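Local coordinates for tryptophane-5-halogenase (Microbispora sp. ATCC PTA-5024, PDB 5UAO), which catalyses the flavin-dependent chlorination of a tryptophan at indole carbon 5 during biosynthesis of the lanthipeptide NAI-107, at residues V32-G37 with L55-V60; V197-A202 with L215-G220. All coordinates share one frame; numbering follows the deposited sequence.

Interaction 1 of 2, residues V32-G37 with L55-V60; sequences VGVIGG and LDVALV. With FAD (flavin-adenine dinucleotide), chain E.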
ATOM      1  N   VAL A  32     -15.851 -28.659  -3.401  1.00 31.10           N
ATOM      2  CA  VAL A  32     -14.879 -28.160  -2.427  1.00 28.46           C
ATOM      3  C   VAL A  32     -15.198 -28.818  -1.098  1.00 27.86           C
ATOM      4  O   VAL A  32     -16.362 -28.899  -0.688  1.00 28.77           O
ATOM      5  CB  VAL A  32     -14.940 -26.630  -2.272  1.00 27.73           C
ATOM      6  CG1 VAL A  32     -14.015 -26.178  -1.179  1.00 28.30           C
ATOM      7  CG2 VAL A  32     -14.630 -25.912  -3.587  1.00 32.13           C
ATOM      8  N   GLY A  33     -14.161 -29.350  -0.499  1.00 25.38           N
ATOM      9  CA  GLY A  33     -14.180 -29.937   0.864  1.00 30.85           C
ATOM     10  C   GLY A  33     -13.526 -28.961   1.865  1.00 26.36           C
ATOM     11  O   GLY A  33     -12.334 -28.703   1.813  1.00 25.42           O
ATOM     12  N   VAL A  34     -14.338 -28.403   2.736  1.00 25.20           N
ATOM     13  CA  VAL A  34     -13.883 -27.589   3.846  1.00 23.26           C
ATOM     14  C   VAL A  34     -13.664 -28.477   5.089  1.00 25.44           C
ATOM     15  O   VAL A  34     -14.605 -29.097   5.661  1.00 25.62           O
ATOM     16  CB  VAL A  34     -14.897 -26.491   4.128  1.00 24.26           C
ATOM     17  CG1 VAL A  34     -14.498 -25.723   5.413  1.00 22.29           C
ATOM     18  CG2 VAL A  34     -15.048 -25.629   2.878  1.00 25.38           C
ATOM     19  N   ILE A  35     -12.405 -28.610   5.475  1.00 25.07           N
ATOM     20  CA  ILE A  35     -12.060 -29.590   6.477  1.00 27.43           C
ATOM     21  C   ILE A  35     -11.938 -28.945   7.829  1.00 29.53           C
ATOM     22  O   ILE A  35     -10.919 -28.294   8.128  1.00 25.09           O
ATOM     23  CB  ILE A  35     -10.740 -30.279   6.130  1.00 25.31           C
ATOM     24  CG1 ILE A  35     -10.800 -30.736   4.672  1.00 27.49           C
ATOM     25  CG2 ILE A  35     -10.519 -31.484   7.095  1.00 26.79           C
ATOM     26  CD1 ILE A  35     -12.067 -31.529   4.285  1.00 26.46           C
ATOM     27  N   GLY A  36     -12.991 -29.082   8.629  1.00 26.05           N
ATOM     28  CA  GLY A  36     -13.081 -28.381   9.902  1.00 26.19           C
ATOM     29  C   GLY A  36     -14.323 -27.519  10.090  1.00 24.62           C
ATOM     30  O   GLY A  36     -14.788 -26.884   9.162  1.00 30.12           O
ATOM     31  N   GLY A  37     -14.879 -27.547  11.298  1.00 24.44           N
ATOM     32  CA  GLY A  37     -16.168 -26.896  11.614  1.00 27.35           C
ATOM     33  C   GLY A  37     -16.168 -25.880  12.752  1.00 32.31           C
ATOM     34  O   GLY A  37     -17.123 -25.759  13.489  1.00 35.27           O
ATOM     35  N   LEU A  55     -21.052 -24.442  -6.857  1.00 33.92           N
ATOM     36  CA  LEU A  55     -20.154 -25.422  -6.273  1.00 34.54           C
ATOM     37  C   LEU A  55     -20.874 -26.384  -5.368  1.00 35.81           C
ATOM     38  O   LEU A  55     -21.802 -26.038  -4.659  1.00 32.30           O
ATOM     39  CB  LEU A  55     -19.078 -24.758  -5.469  1.00 34.80           C
ATOM     40  CG  LEU A  55     -18.107 -23.948  -6.259  1.00 34.33           C
ATOM     41  CD1 LEU A  55     -17.101 -23.363  -5.269  1.00 34.52           C
ATOM     42  CD2 LEU A  55     -17.485 -24.795  -7.337  1.00 35.22           C
ATOM     43  N   ASP A  56     -20.433 -27.621  -5.386  1.00 33.52           N
ATOM     44  CA  ASP A  56     -20.849 -28.517  -4.344  1.00 34.98           C
ATOM     45  C   ASP A  56     -19.879 -28.369  -3.154  1.00 35.59           C
ATOM     46  O   ASP A  56     -18.717 -28.717  -3.261  1.00 29.55           O
ATOM     47  CB  ASP A  56     -20.900 -29.934  -4.862  1.00 40.94           C
ATOM     48  CG  ASP A  56     -21.318 -30.889  -3.783  1.00 51.93           C
ATOM     49  OD1 ASP A  56     -22.324 -30.587  -3.123  1.00 65.31           O
ATOM     50  OD2 ASP A  56     -20.619 -31.885  -3.536  1.00 60.77           O
ATOM     51  N   VAL A  57     -20.357 -27.854  -2.026  1.00 31.22           N
ATOM     52  CA  VAL A  57     -19.483 -27.523  -0.923  1.00 27.39           C
ATOM     53  C   VAL A  57     -19.849 -28.417   0.248  1.00 27.98           C
ATOM     54  O   VAL A  57     -20.997 -28.455   0.692  1.00 30.11           O
ATOM     55  CB  VAL A  57     -19.654 -26.052  -0.537  1.00 31.25           C
ATOM     56  CG1 VAL A  57     -18.858 -25.727   0.724  1.00 30.34           C
ATOM     57  CG2 VAL A  57     -19.229 -25.137  -1.681  1.00 31.50           C
ATOM     58  N   ALA A  58     -18.870 -29.150   0.755  1.00 28.39           N
ATOM     59  CA  ALA A  58     -19.053 -30.104   1.847  1.00 26.92           C
ATOM     60  C   ALA A  58     -18.210 -29.629   3.010  1.00 28.49           C
ATOM     61  O   ALA A  58     -17.078 -29.195   2.784  1.00 33.31           O
ATOM     62  CB  ALA A  58     -18.575 -31.475   1.398  1.00 30.99           C
ATOM     63  N   LEU A  59     -18.751 -29.640   4.220  1.00 25.69           N
ATOM     64  CA  LEU A  59     -18.006 -29.391   5.401  1.00 29.65           C
ATOM     65  C   LEU A  59     -17.808 -30.707   6.173  1.00 30.51           C
ATOM     66  O   LEU A  59     -18.799 -31.328   6.557  1.00 29.63           O
ATOM     67  CB  LEU A  59     -18.706 -28.312   6.274  1.00 29.43           C
ATOM     68  CG  LEU A  59     -17.825 -27.790   7.428  1.00 26.55           C
ATOM     69  CD1 LEU A  59     -18.018 -26.309   7.746  1.00 27.79           C
ATOM     70  CD2 LEU A  59     -18.023 -28.605   8.706  1.00 27.99           C
ATOM     71  N   VAL A  60     -16.530 -31.054   6.456  1.00 30.16           N
ATOM     72  CA  VAL A  60     -16.104 -32.259   7.168  1.00 29.29           C
ATOM     73  C   VAL A  60     -15.593 -31.911   8.571  1.00 29.52           C
ATOM     74  O   VAL A  60     -14.730 -31.062   8.736  1.00 29.65           O
ATOM     75  CB  VAL A  60     -14.972 -32.989   6.418  1.00 29.81           C
ATOM     76  CG1 VAL A  60     -14.498 -34.273   7.144  1.00 29.84           C
ATOM     77  CG2 VAL A  60     -15.335 -33.280   4.947  1.00 32.68           C
TER
HETATM   78  PA  FAD E 601     -10.928 -24.596  15.594  1.00 32.79           P
HETATM   79  O1A FAD E 601     -12.031 -23.786  16.276  1.00 37.55           O
HETATM   80  O2A FAD E 601      -9.737 -25.189  16.372  1.00 33.33           O
HETATM   81  O5B FAD E 601     -11.589 -25.727  14.661  1.00 37.74           O
HETATM   82  C5B FAD E 601     -10.907 -26.835  14.110  1.00 31.35           C
HETATM   83  C4B FAD E 601     -11.952 -27.746  13.492  1.00 31.55           C
HETATM   84  O4B FAD E 601     -11.129 -28.675  12.782  1.00 31.50           O
HETATM   85  C3B FAD E 601     -12.850 -28.567  14.440  1.00 31.20           C
HETATM   86  O3B FAD E 601     -14.286 -28.652  13.962  1.00 29.91           O
HETATM   87  C2B FAD E 601     -12.207 -29.958  14.427  1.00 34.57           C
HETATM   88  O2B FAD E 601     -13.123 -31.089  14.718  1.00 34.22           O
HETATM   89  C1B FAD E 601     -11.654 -29.988  13.002  1.00 31.32           C
HETATM   90  N9A FAD E 601     -10.606 -31.025  12.847  1.00 35.00           N
HETATM   91  C8A FAD E 601      -9.342 -30.993  13.365  1.00 35.38           C
HETATM   92  N7A FAD E 601      -8.672 -32.117  12.987  1.00 34.42           N
HETATM   93  C5A FAD E 601      -9.533 -32.863  12.251  1.00 32.01           C
HETATM   94  C6A FAD E 601      -9.465 -34.177  11.622  1.00 31.36           C
HETATM   95  N6A FAD E 601      -8.308 -34.901  11.690  1.00 31.74           N
HETATM   96  N1A FAD E 601     -10.533 -34.587  10.954  1.00 33.27           N
HETATM   97  C2A FAD E 601     -11.668 -33.867  10.854  1.00 34.96           C
HETATM   98  N3A FAD E 601     -11.796 -32.673  11.434  1.00 34.28           N
HETATM   99  C4A FAD E 601     -10.772 -32.147  12.132  1.00 32.21           C
HETATM  100  N1  FAD E 601     -10.491 -14.282  17.316  1.00 39.47           N
HETATM  101  C2  FAD E 601     -11.247 -13.133  17.275  1.00 41.62           C
HETATM  102  O2  FAD E 601     -11.663 -12.673  16.163  1.00 31.15           O
HETATM  103  N3  FAD E 601     -11.586 -12.468  18.413  1.00 37.87           N
HETATM  104  C4  FAD E 601     -11.217 -12.874  19.644  1.00 39.80           C
HETATM  105  O4  FAD E 601     -11.569 -12.171  20.642  1.00 34.89           O
HETATM  106  C4X FAD E 601     -10.394 -14.126  19.744  1.00 36.66           C
HETATM  107  N5  FAD E 601      -9.903 -14.607  20.921  1.00 41.47           N
HETATM  108  C5X FAD E 601      -9.159 -15.736  20.992  1.00 35.51           C
HETATM  109  C6  FAD E 601      -8.693 -16.168  22.227  1.00 37.06           C
HETATM  110  C7  FAD E 601      -7.901 -17.296  22.339  1.00 35.95           C
HETATM  111  C7M FAD E 601      -7.402 -17.810  23.657  1.00 34.41           C
HETATM  112  C8  FAD E 601      -7.593 -18.085  21.148  1.00 40.44           C
HETATM  113  C8M FAD E 601      -6.737 -19.327  21.289  1.00 45.28           C
HETATM  114  C9  FAD E 601      -8.047 -17.652  19.915  1.00 41.77           C
HETATM  115  C9A FAD E 601      -8.808 -16.492  19.753  1.00 37.74           C
HETATM  116  N10 FAD E 601      -9.265 -16.027  18.470  1.00 38.01           N
HETATM  117  C10 FAD E 601     -10.046 -14.827  18.470  1.00 39.03           C
HETATM  118  C1' FAD E 601      -9.086 -16.720  17.158  1.00 43.27           C
HETATM  119  C2' FAD E 601     -10.525 -17.386  16.911  1.00 45.31           C
HETATM  120  O2' FAD E 601     -10.727 -18.096  18.127  1.00 49.86           O
HETATM  121  C3' FAD E 601     -10.996 -18.604  16.038  1.00 54.39           C
HETATM  122  O3' FAD E 601     -12.286 -19.277  16.290  1.00 40.54           O
HETATM  123  C4' FAD E 601     -10.246 -19.819  16.498  1.00 61.54           C
HETATM  124  O4' FAD E 601      -9.225 -19.464  17.480  1.00 49.34           O
HETATM  125  C5' FAD E 601      -9.845 -20.553  15.218  1.00 52.71           C
HETATM  126  O5' FAD E 601     -10.966 -21.132  14.616  1.00 37.04           O
HETATM  127  P   FAD E 601     -10.605 -22.429  13.686  1.00 35.42           P
HETATM  128  O1P FAD E 601      -9.438 -22.134  12.846  1.00 31.95           O
HETATM  129  O2P FAD E 601     -11.940 -22.683  12.998  1.00 34.83           O
HETATM  130  O3P FAD E 601     -10.102 -23.650  14.544  1.00 34.32           O
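Val-32, Gly-33, Val-34 and Ile-35 pair in parallel with Val-57, Ala-58, Leu-59 and Val-60, forming the first two strands of a Rossmann-type beta-alpha-beta unit. The strand axes lie 4.7 Å apart and their directions differ by 22°, the usual modest twist. Backbone hydrogen bonds run alternately from one strand to the other: Val-32 N to Asp-56 O at 2.9 Å, then Ala-58 N to Val-32 O, Val-34 N to Ala-58 O and Val-60 N to Val-34 O. The ladder ends with a short one, 2.6 Å, from Gly-36 N to Val-60 O.

Side chains pack on both faces. On one, Val-32 CG2 reaches Leu-55 CD1 at 3.9 Å. On the other, Ile-35 and Val-60 run alongside one another. Chi1 of -49° swings CG1 of Ile-35 opposite its carbonyl carbon, and a second bend of the same sense about the CB-CG1 bond brings CD1 to 3.8 Å from Val-60 CG2. Beyond the end of strand 31-35, the branched tip of Leu-59 closes over the turn: its CD1 lies 3.6 Å from Gly-36 O, a buried carbonyl oxygen with no polar partner in the model, and its CD2 touches Gly-37 CA.

Further out, Val-32, Val-34, Val-57 and Leu-59 face helix 39-51, meeting Leu-48 or Tyr-42, while Tyr-225 covers Ala-58 and Val-60 on the reverse. Asp-56, at the far end, is salt-bridged to Arg-195.

Gly-36 begins a sequence consistent with the GxGxxG dinucleotide-binding turn. Its phi of 125° calls for glycine, and a CB would also be crowded by the ribose ring oxygen O4B of FAD. One residue on, the Gly-37 amide N donates to the ribose hydroxyl oxygen O3B of FAD at 2.9 Å.

Interaction 2 of 2, residues V197-A202 with L215-G220; sequences VDATVA and LITTDG. With FAD (flavin-adenine dinucleotide), chain E.
Val-201, paired with Thr-217 across the hairpin, meets the adenine of FAD at its Watson-Crick edge. Its N donates to N1A at 2.8 Å and its O accepts from N6A with an N-H...O angle of 165°, much as a base partner would. Its side chain rises to one side of the ring plane, CB standing 3.5 Å from N1A, while CG2 meets Leu-215 CD1. The other flat group, the Asp-219 carboxylate, is approached from above its plane by Thr-217 OG1, which donates to OD1 at 2.7 Å. A water also donates to OD1; it accepts from Thr-200 N and is bonded to Thr-218 OG1, joining 197-202 to the turn of 215-220.

The antiparallel pair Val-201 and Thr-217 is a non-hydrogen-bonded one, flanked by Thr-218 N to Thr-200 O and by Ala-202 N to Ile-216 O, the latter lying in the carbonyl plane at 2.8 Å. Thr-217 holds its hydroxyl between the backbone N and the carbonyl carbon (chi1 73°), which turns CG2 to Ala-199 CB, 3.6 Å away. A valine in place of Thr-217 would probably leave Asp-219 OD1 without its hydroxyl donor and the carboxylate less firmly set over the type I turn from Thr-217 to Gly-220. The other oxygen of Asp-219, OD2, forms a salt bridge with Arg-221, and Thr-200 OG1 is bonded to Ser-62.

Both bonds to adenine here come from the main chain of Val-201, so recognition at this edge probably depends on where that backbone is held, which is consistent with the hairpin bonds on either side of it.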
ATOM      1  N   VAL A 197     -20.363 -33.645   6.523  1.00 30.01           N
ATOM      2  CA  VAL A 197     -19.769 -34.964   6.668  1.00 33.14           C
ATOM      3  C   VAL A 197     -19.168 -35.125   8.099  1.00 33.86           C
ATOM      4  O   VAL A 197     -18.344 -34.300   8.527  1.00 27.50           O
ATOM      5  CB  VAL A 197     -18.716 -35.174   5.582  1.00 33.59           C
ATOM      6  CG1 VAL A 197     -18.070 -36.536   5.722  1.00 34.85           C
ATOM      7  CG2 VAL A 197     -19.354 -35.057   4.190  1.00 36.10           C
ATOM      8  N   ASP A 198     -19.621 -36.112   8.860  1.00 28.70           N
ATOM      9  CA  ASP A 198     -19.070 -36.348  10.176  1.00 33.16           C
ATOM     10  C   ASP A 198     -17.949 -37.362  10.021  1.00 35.06           C
ATOM     11  O   ASP A 198     -18.197 -38.544   9.761  1.00 34.79           O
ATOM     12  CB  ASP A 198     -20.144 -36.803  11.154  1.00 41.51           C
ATOM     13  CG  ASP A 198     -19.588 -37.240  12.531  1.00 49.99           C
ATOM     14  OD1 ASP A 198     -18.447 -36.899  12.929  1.00 65.68           O
ATOM     15  OD2 ASP A 198     -20.324 -37.976  13.233  1.00 60.99           O
ATOM     16  N   ALA A 199     -16.716 -36.921  10.218  1.00 30.66           N
ATOM     17  CA  ALA A 199     -15.570 -37.830  10.020  1.00 30.47           C
ATOM     18  C   ALA A 199     -14.345 -37.298  10.728  1.00 31.50           C
ATOM     19  O   ALA A 199     -14.200 -36.095  10.930  1.00 32.30           O
ATOM     20  CB  ALA A 199     -15.294 -37.972   8.531  1.00 29.62           C
ATOM     21  N   THR A 200     -13.477 -38.204  11.130  1.00 32.09           N
ATOM     22  CA  THR A 200     -12.193 -37.843  11.657  1.00 28.98           C
ATOM     23  C   THR A 200     -11.177 -38.223  10.641  1.00 32.86           C
ATOM     24  O   THR A 200     -11.036 -39.427  10.276  1.00 31.55           O
ATOM     25  CB  THR A 200     -11.933 -38.519  13.021  1.00 32.70           C
ATOM     26  OG1 THR A 200     -12.933 -38.031  13.901  1.00 35.18           O
ATOM     27  CG2 THR A 200     -10.562 -38.088  13.580  1.00 33.64           C
ATOM     28  N   VAL A 201     -10.478 -37.216  10.090  1.00 26.92           N
ATOM     29  CA  VAL A 201      -9.477 -37.503   9.030  1.00 27.68           C
ATOM     30  C   VAL A 201      -8.258 -38.131   9.677  1.00 31.50           C
ATOM     31  O   VAL A 201      -7.787 -37.600  10.667  1.00 29.62           O
ATOM     32  CB  VAL A 201      -9.111 -36.216   8.226  1.00 30.35           C
ATOM     33  CG1 VAL A 201      -7.865 -36.414   7.366  1.00 36.75           C
ATOM     34  CG2 VAL A 201     -10.315 -35.776   7.398  1.00 31.69           C
ATOM     35  N   ALA A 202      -7.782 -39.267   9.126  1.00 32.44           N
ATOM     36  CA  ALA A 202      -6.585 -40.011   9.632  1.00 31.72           C
ATOM     37  C   ALA A 202      -5.375 -39.731   8.781  1.00 33.91           C
ATOM     38  O   ALA A 202      -4.250 -39.687   9.283  1.00 33.08           O
ATOM     39  CB  ALA A 202      -6.810 -41.535   9.608  1.00 32.54           C
ATOM     40  N   LEU A 215      -8.725 -37.938   1.147  1.00 30.05           N
ATOM     41  CA  LEU A 215      -8.614 -38.045   2.607  1.00 27.15           C
ATOM     42  C   LEU A 215      -9.130 -39.425   3.067  1.00 29.59           C
ATOM     43  O   LEU A 215     -10.192 -39.842   2.651  1.00 34.13           O
ATOM     44  CB  LEU A 215      -9.426 -36.957   3.280  1.00 29.63           C
ATOM     45  CG  LEU A 215      -9.310 -35.527   2.723  1.00 31.83           C
ATOM     46  CD1 LEU A 215     -10.372 -34.697   3.349  1.00 30.99           C
ATOM     47  CD2 LEU A 215      -7.967 -35.045   3.173  1.00 29.88           C
ATOM     48  N   ILE A 216      -8.395 -40.089   3.955  1.00 31.51           N
ATOM     49  CA  ILE A 216      -8.833 -41.351   4.548  1.00 31.72           C
ATOM     50  C   ILE A 216      -9.270 -41.082   5.994  1.00 27.41           C
ATOM     51  O   ILE A 216      -8.500 -40.593   6.814  1.00 29.80           O
ATOM     52  CB  ILE A 216      -7.676 -42.387   4.578  1.00 35.13           C
ATOM     53  CG1 ILE A 216      -6.880 -42.399   3.265  1.00 39.13           C
ATOM     54  CG2 ILE A 216      -8.145 -43.772   5.053  1.00 34.36           C
ATOM     55  CD1 ILE A 216      -7.680 -42.650   2.036  1.00 43.98           C
ATOM     56  N   THR A 217     -10.517 -41.399   6.309  1.00 27.89           N
ATOM     57  CA  THR A 217     -10.997 -41.266   7.659  1.00 27.39           C
ATOM     58  C   THR A 217     -10.497 -42.380   8.552  1.00 28.97           C
ATOM     59  O   THR A 217     -10.063 -43.449   8.079  1.00 29.19           O
ATOM     60  CB  THR A 217     -12.526 -41.240   7.734  1.00 28.29           C
ATOM     61  OG1 THR A 217     -13.110 -42.551   7.501  1.00 26.64           O
ATOM     62  CG2 THR A 217     -13.063 -40.227   6.753  1.00 29.77           C
ATOM     63  N   THR A 218     -10.601 -42.166   9.843  1.00 27.49           N
ATOM     64  CA  THR A 218     -10.217 -43.205  10.809  1.00 32.77           C
ATOM     65  C   THR A 218     -10.985 -44.525  10.645  1.00 33.30           C
ATOM     66  O   THR A 218     -10.443 -45.538  10.931  1.00 36.93           O
ATOM     67  CB  THR A 218     -10.447 -42.720  12.222  1.00 31.29           C
ATOM     68  OG1 THR A 218     -11.780 -42.178  12.302  1.00 37.62           O
ATOM     69  CG2 THR A 218      -9.409 -41.639  12.580  1.00 32.38           C
ATOM     70  N   ASP A 219     -12.232 -44.483  10.188  1.00 29.74           N
ATOM     71  CA  ASP A 219     -13.046 -45.703   9.988  1.00 28.74           C
ATOM     72  C   ASP A 219     -12.829 -46.269   8.634  1.00 28.43           C
ATOM     73  O   ASP A 219     -13.426 -47.268   8.341  1.00 34.55           O
ATOM     74  CB  ASP A 219     -14.535 -45.373  10.168  1.00 29.94           C
ATOM     75  CG  ASP A 219     -15.001 -44.232   9.226  1.00 36.57           C
ATOM     76  OD1 ASP A 219     -14.785 -43.043   9.533  1.00 38.09           O
ATOM     77  OD2 ASP A 219     -15.551 -44.537   8.151  1.00 42.98           O
ATOM     78  N   GLY A 220     -12.082 -45.573   7.752  1.00 28.53           N
ATOM     79  CA  GLY A 220     -11.743 -46.045   6.413  1.00 29.57           C
ATOM     80  C   GLY A 220     -12.484 -45.488   5.215  1.00 30.69           C
ATOM     81  O   GLY A 220     -12.245 -45.926   4.117  1.00 31.34           O
TER
HETATM   82  PA  FAD E 601     -10.928 -24.596  15.594  1.00 32.79           P
HETATM   83  O1A FAD E 601     -12.031 -23.786  16.276  1.00 37.55           O
HETATM   84  O2A FAD E 601      -9.737 -25.189  16.372  1.00 33.33           O
HETATM   85  O5B FAD E 601     -11.589 -25.727  14.661  1.00 37.74           O
HETATM   86  C5B FAD E 601     -10.907 -26.835  14.110  1.00 31.35           C
HETATM   87  C4B FAD E 601     -11.952 -27.746  13.492  1.00 31.55           C
HETATM   88  O4B FAD E 601     -11.129 -28.675  12.782  1.00 31.50           O
HETATM   89  C3B FAD E 601     -12.850 -28.567  14.440  1.00 31.20           C
HETATM   90  O3B FAD E 601     -14.286 -28.652  13.962  1.00 29.91           O
HETATM   91  C2B FAD E 601     -12.207 -29.958  14.427  1.00 34.57           C
HETATM   92  O2B FAD E 601     -13.123 -31.089  14.718  1.00 34.22           O
HETATM   93  C1B FAD E 601     -11.654 -29.988  13.002  1.00 31.32           C
HETATM   94  N9A FAD E 601     -10.606 -31.025  12.847  1.00 35.00           N
HETATM   95  C8A FAD E 601      -9.342 -30.993  13.365  1.00 35.38           C
HETATM   96  N7A FAD E 601      -8.672 -32.117  12.987  1.00 34.42           N
HETATM   97  C5A FAD E 601      -9.533 -32.863  12.251  1.00 32.01           C
HETATM   98  C6A FAD E 601      -9.465 -34.177  11.622  1.00 31.36           C
HETATM   99  N6A FAD E 601      -8.308 -34.901  11.690  1.00 31.74           N
HETATM  100  N1A FAD E 601     -10.533 -34.587  10.954  1.00 33.27           N
HETATM  101  C2A FAD E 601     -11.668 -33.867  10.854  1.00 34.96           C
HETATM  102  N3A FAD E 601     -11.796 -32.673  11.434  1.00 34.28           N
HETATM  103  C4A FAD E 601     -10.772 -32.147  12.132  1.00 32.21           C
HETATM  104  N1  FAD E 601     -10.491 -14.282  17.316  1.00 39.47           N
HETATM  105  C2  FAD E 601     -11.247 -13.133  17.275  1.00 41.62           C
HETATM  106  O2  FAD E 601     -11.663 -12.673  16.163  1.00 31.15           O
HETATM  107  N3  FAD E 601     -11.586 -12.468  18.413  1.00 37.87           N
HETATM  108  C4  FAD E 601     -11.217 -12.874  19.644  1.00 39.80           C
HETATM  109  O4  FAD E 601     -11.569 -12.171  20.642  1.00 34.89           O
HETATM  110  C4X FAD E 601     -10.394 -14.126  19.744  1.00 36.66           C
HETATM  111  N5  FAD E 601      -9.903 -14.607  20.921  1.00 41.47           N
HETATM  112  C5X FAD E 601      -9.159 -15.736  20.992  1.00 35.51           C
HETATM  113  C6  FAD E 601      -8.693 -16.168  22.227  1.00 37.06           C
HETATM  114  C7  FAD E 601      -7.901 -17.296  22.339  1.00 35.95           C
HETATM  115  C7M FAD E 601      -7.402 -17.810  23.657  1.00 34.41           C
HETATM  116  C8  FAD E 601      -7.593 -18.085  21.148  1.00 40.44           C
HETATM  117  C8M FAD E 601      -6.737 -19.327  21.289  1.00 45.28           C
HETATM  118  C9  FAD E 601      -8.047 -17.652  19.915  1.00 41.77           C
HETATM  119  C9A FAD E 601      -8.808 -16.492  19.753  1.00 37.74           C
HETATM  120  N10 FAD E 601      -9.265 -16.027  18.470  1.00 38.01           N
HETATM  121  C10 FAD E 601     -10.046 -14.827  18.470  1.00 39.03           C
HETATM  122  C1' FAD E 601      -9.086 -16.720  17.158  1.00 43.27           C
HETATM  123  C2' FAD E 601     -10.525 -17.386  16.911  1.00 45.31           C
HETATM  124  O2' FAD E 601     -10.727 -18.096  18.127  1.00 49.86           O
HETATM  125  C3' FAD E 601     -10.996 -18.604  16.038  1.00 54.39           C
HETATM  126  O3' FAD E 601     -12.286 -19.277  16.290  1.00 40.54           O
HETATM  127  C4' FAD E 601     -10.246 -19.819  16.498  1.00 61.54           C
HETATM  128  O4' FAD E 601      -9.225 -19.464  17.480  1.00 49.34           O
HETATM  129  C5' FAD E 601      -9.845 -20.553  15.218  1.00 52.71           C
HETATM  130  O5' FAD E 601     -10.966 -21.132  14.616  1.00 37.04           O
HETATM  131  P   FAD E 601     -10.605 -22.429  13.686  1.00 35.42           P
HETATM  132  O1P FAD E 601      -9.438 -22.134  12.846  1.00 31.95           O
HETATM  133  O2P FAD E 601     -11.940 -22.683  12.998  1.00 34.83           O
HETATM  134  O3P FAD E 601     -10.102 -23.650  14.544  1.00 34.32           O
HETATM  135  O   HOH W   1     -14.081 -41.005  11.171  1.00 31.62           O

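Overall arrangement
Interactions 1 and 2 have centres about 13 Å apart and belong to the same mixed sheet, in which strand 195-208 lies beside strand 56-61. Along the chain they come in series: the beta-alpha-beta unit through helix 39-51 first, the beta hairpin of strands 195-208 and 211-217 later. Where they meet, Leu-59 O and Val-197 N, 2.8 Å apart, form a probable hydrogen bond, and Ile-35 CD1 packs on Leu-215 CD1. Both hold the adenosine half of one FAD, 32-37 at the ribose and 197-202 at the adenine, so the shared sheet probably helps to set the spacing between the two grips.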